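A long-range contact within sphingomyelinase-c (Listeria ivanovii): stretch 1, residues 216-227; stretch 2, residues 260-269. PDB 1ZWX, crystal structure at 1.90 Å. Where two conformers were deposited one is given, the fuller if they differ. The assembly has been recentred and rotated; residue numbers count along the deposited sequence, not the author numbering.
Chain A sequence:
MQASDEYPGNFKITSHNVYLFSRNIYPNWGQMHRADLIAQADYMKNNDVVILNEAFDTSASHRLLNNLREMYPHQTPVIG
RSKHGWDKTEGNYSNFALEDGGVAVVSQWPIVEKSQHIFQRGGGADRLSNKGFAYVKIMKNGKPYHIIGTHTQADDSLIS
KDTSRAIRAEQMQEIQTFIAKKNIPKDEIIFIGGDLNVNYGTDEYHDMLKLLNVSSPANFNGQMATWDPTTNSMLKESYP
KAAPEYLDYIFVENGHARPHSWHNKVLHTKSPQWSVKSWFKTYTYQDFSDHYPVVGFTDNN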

# COMPACT_ATOMS: atom_id res chain seq x y z
N SER A 216 -10.38 0.86 -14.07
CA SER A 216 -10.50 1.98 -13.14
C SER A 216 -11.76 1.78 -12.29
O SER A 216 -12.79 1.34 -12.83
CB SER A 216 -10.62 3.29 -13.89
OG SER A 216 -9.41 3.58 -14.56
N PRO A 217 -11.67 2.02 -10.97
CA PRO A 217 -12.90 2.07 -10.15
C PRO A 217 -13.98 2.97 -10.75
O PRO A 217 -13.67 3.92 -11.49
CB PRO A 217 -12.40 2.62 -8.80
CG PRO A 217 -10.97 2.08 -8.71
CD PRO A 217 -10.45 2.18 -10.15
N ALA A 218 -15.25 2.64 -10.45
CA ALA A 218 -16.41 3.36 -10.98
C ALA A 218 -16.42 4.85 -10.61
O ALA A 218 -16.01 5.23 -9.49
CB ALA A 218 -17.71 2.70 -10.50
N ASN A 219 -16.90 5.67 -11.54
CA ASN A 219 -16.97 7.12 -11.37
C ASN A 219 -15.70 7.66 -10.73
O ASN A 219 -15.75 8.35 -9.70
CB ASN A 219 -18.21 7.52 -10.55
N PHE A 220 -14.56 7.34 -11.35
CA PHE A 220 -13.25 7.64 -10.78
C PHE A 220 -12.94 9.12 -10.84
O PHE A 220 -13.09 9.74 -11.88
CB PHE A 220 -12.16 6.86 -11.50
CG PHE A 220 -10.88 6.77 -10.72
CD1 PHE A 220 -10.77 5.87 -9.67
CD2 PHE A 220 -9.81 7.63 -11.00
CE1 PHE A 220 -9.58 5.78 -8.92
CE2 PHE A 220 -8.63 7.57 -10.25
CZ PHE A 220 -8.52 6.64 -9.22
N ASN A 221 -12.51 9.69 -9.71
CA ASN A 221 -12.04 11.07 -9.70
C ASN A 221 -10.51 11.20 -9.56
O ASN A 221 -9.95 11.10 -8.46
CB ASN A 221 -12.77 11.89 -8.64
CG ASN A 221 -12.38 13.35 -8.66
OD1 ASN A 221 -12.65 14.08 -7.70
ND2 ASN A 221 -11.77 13.79 -9.74
N GLY A 222 -9.87 11.43 -10.70
CA GLY A 222 -8.42 11.56 -10.77
C GLY A 222 -7.89 12.95 -10.44
O GLY A 222 -6.69 13.11 -10.27
N GLN A 223 -8.79 13.94 -10.37
CA GLN A 223 -8.41 15.31 -9.99
C GLN A 223 -7.91 15.35 -8.55
O GLN A 223 -7.20 16.27 -8.14
CB GLN A 223 -9.58 16.28 -10.21
N MET A 224 -8.24 14.33 -7.78
CA MET A 224 -7.61 14.11 -6.50
C MET A 224 -6.10 13.82 -6.68
O MET A 224 -5.59 13.61 -7.82
CB MET A 224 -8.32 12.96 -5.77
CG MET A 224 -9.22 13.35 -4.57
SD MET A 224 -10.19 14.90 -4.59
CE MET A 224 -8.94 16.18 -4.35
N ALA A 225 -5.39 13.85 -5.57
CA ALA A 225 -3.98 13.48 -5.54
C ALA A 225 -3.76 12.78 -4.23
O ALA A 225 -4.13 13.29 -3.18
CB ALA A 225 -3.08 14.73 -5.64
N THR A 226 -3.18 11.59 -4.28
CA THR A 226 -2.84 10.86 -3.07
C THR A 226 -1.47 11.27 -2.53
O THR A 226 -1.14 11.00 -1.38
CB THR A 226 -2.87 9.34 -3.30
OG1 THR A 226 -1.78 8.94 -4.16
CG2 THR A 226 -4.23 8.93 -3.92
N TRP A 227 -0.68 11.93 -3.39
CA TRP A 227 0.65 12.43 -3.02
C TRP A 227 0.61 13.89 -3.44
O TRP A 227 0.70 14.20 -4.64
CB TRP A 227 1.75 11.62 -3.73
CG TRP A 227 3.14 11.92 -3.25
CD1 TRP A 227 3.79 11.36 -2.18
CD2 TRP A 227 4.05 12.86 -3.83
NE1 TRP A 227 5.06 11.91 -2.06
CE2 TRP A 227 5.24 12.84 -3.06
CE3 TRP A 227 3.96 13.75 -4.92
CZ2 TRP A 227 6.35 13.67 -3.35
CZ3 TRP A 227 5.07 14.58 -5.21
CH2 TRP A 227 6.24 14.53 -4.42
N HIS A 260 -21.13 -5.08 -8.49
CA HIS A 260 -21.90 -4.24 -9.42
C HIS A 260 -21.19 -2.91 -9.57
O HIS A 260 -21.17 -2.33 -10.65
CB HIS A 260 -23.32 -3.99 -8.88
CG HIS A 260 -24.20 -5.21 -8.89
ND1 HIS A 260 -25.38 -5.26 -9.61
CD2 HIS A 260 -24.07 -6.41 -8.29
CE1 HIS A 260 -25.94 -6.44 -9.44
NE2 HIS A 260 -25.17 -7.16 -8.65
N SER A 261 -20.58 -2.46 -8.48
CA SER A 261 -20.00 -1.15 -8.41
C SER A 261 -18.76 -1.24 -7.49
O SER A 261 -18.88 -1.69 -6.36
CB SER A 261 -21.05 -0.24 -7.79
OG SER A 261 -20.76 1.11 -7.98
N TRP A 262 -17.58 -0.83 -7.97
CA TRP A 262 -16.37 -0.70 -7.11
C TRP A 262 -15.78 0.70 -7.24
O TRP A 262 -15.64 1.24 -8.35
CB TRP A 262 -15.33 -1.74 -7.49
CG TRP A 262 -14.06 -1.65 -6.70
CD1 TRP A 262 -12.84 -1.22 -7.15
CD2 TRP A 262 -13.87 -2.04 -5.33
NE1 TRP A 262 -11.91 -1.32 -6.16
CE2 TRP A 262 -12.50 -1.82 -5.03
CE3 TRP A 262 -14.72 -2.57 -4.34
CZ2 TRP A 262 -11.97 -2.08 -3.76
CZ3 TRP A 262 -14.19 -2.84 -3.09
CH2 TRP A 262 -12.82 -2.59 -2.81
N HIS A 263 -15.49 1.30 -6.08
CA HIS A 263 -15.11 2.71 -5.96
C HIS A 263 -13.80 2.81 -5.18
O HIS A 263 -13.47 1.88 -4.44
CB HIS A 263 -16.19 3.48 -5.22
CG HIS A 263 -17.53 3.43 -5.91
ND1 HIS A 263 -17.88 4.32 -6.91
CD2 HIS A 263 -18.55 2.56 -5.80
CE1 HIS A 263 -19.08 4.02 -7.36
NE2 HIS A 263 -19.51 2.96 -6.71
N ASN A 264 -13.09 3.92 -5.37
CA ASN A 264 -11.98 4.36 -4.53
C ASN A 264 -12.29 5.78 -4.09
O ASN A 264 -12.80 6.56 -4.88
CB ASN A 264 -10.65 4.40 -5.29
CG ASN A 264 -9.99 3.06 -5.41
OD1 ASN A 264 -8.83 2.96 -5.83
ND2 ASN A 264 -10.73 2.00 -5.07
N LYS A 265 -11.96 6.12 -2.85
CA LYS A 265 -12.04 7.48 -2.35
C LYS A 265 -10.74 7.80 -1.60
O LYS A 265 -10.30 7.03 -0.74
CB LYS A 265 -13.23 7.65 -1.37
CG LYS A 265 -13.34 9.09 -0.85
CD LYS A 265 -14.70 9.48 -0.33
CE LYS A 265 -14.86 11.01 -0.34
N VAL A 266 -10.15 8.94 -1.94
CA VAL A 266 -8.96 9.45 -1.26
C VAL A 266 -9.43 10.21 -0.03
O VAL A 266 -10.32 11.08 -0.13
CB VAL A 266 -8.15 10.41 -2.18
CG1 VAL A 266 -6.90 10.93 -1.46
CG2 VAL A 266 -7.78 9.73 -3.48
N LEU A 267 -8.87 9.87 1.12
CA LEU A 267 -9.19 10.55 2.37
C LEU A 267 -8.12 11.59 2.72
O LEU A 267 -6.96 11.25 2.93
CB LEU A 267 -9.35 9.53 3.50
CG LEU A 267 -10.19 8.30 3.14
CD1 LEU A 267 -10.01 7.21 4.20
CD2 LEU A 267 -11.69 8.67 2.95
N HIS A 268 -8.55 12.85 2.77
CA HIS A 268 -7.67 13.97 3.04
C HIS A 268 -7.60 14.34 4.52
O HIS A 268 -7.26 15.47 4.86
CB HIS A 268 -8.12 15.19 2.24
CG HIS A 268 -8.08 14.98 0.77
ND1 HIS A 268 -9.17 14.56 0.05
CD2 HIS A 268 -7.07 15.11 -0.13
CE1 HIS A 268 -8.84 14.44 -1.23
NE2 HIS A 268 -7.57 14.78 -1.36
N THR A 269 -7.90 13.39 5.40
CA THR A 269 -8.01 13.70 6.81
C THR A 269 -6.65 14.05 7.43
O THR A 269 -5.65 13.34 7.24
CB THR A 269 -8.73 12.58 7.59
OG1 THR A 269 -8.93 12.99 8.96
CG2 THR A 269 -7.96 11.22 7.54
O HOH W 1 -13.90 5.51 -7.66
O HOH W 2 -16.77 7.22 -6.90
O HOH W 3 -12.79 8.40 -7.37

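Stretch 2 supplies a strand, 262-266, and stretch 1 runs beside it without regular helix or strand of its own. Both chains advance in the same sense: the nearest CA atoms pair P217 with H263 at 4.8 Å and, further along, T226 with V266 at 6.5 Å. A single direct backbone hydrogen bond joins them, A218 N to W262 O, short at 2.6 Å with an N-H...O angle of 152°. Beyond it, water takes over. Water 1 donates to A218 O (2.8 Å) and accepts from N264 N (2.9 Å); water 3 accepts from N221 N (2.7 Å) and donates to N264 O (3.1 Å). Thus both backbone polar groups of N264 reach stretch 1 through solvent, where the chains stand too far apart to bond directly.

At this end P217 points toward the strand. Its CG lies 3.6 Å from N264 CG and 4.1 Å from W262 CD1, the latter an apolar contact. H263 starts away from stretch 1, yet its ring returns: ND1 donates a weak hydrogen bond to A218 O (3.3 Å, 127°), while CE1 sits 3.7 Å from A218 CB. A hydrogen bond between H263 NE2 and S261 OG (2.6 Å) ties down the other ring nitrogen. N264 ND2 bonds to H263 O at 2.8 Å, and N264 CB meets F220 CE1 at 4.0 Å.

The far end is mainly apolar. V266 points toward stretch 1, with its CB 3.9 Å from M224 CG and its CG2 3.7 Å from T226 CG2. M224 also borders H268: its CG is 3.5 Å from H268 CE1, near the ring plane, and its SD lies 4.7 Å from the ring centroid, 74° off the normal, an edge-on sulfur-aromatic contact. A225 O is buried here without a polar partner. Altogether the stretches bury 494 Å², both sides summed.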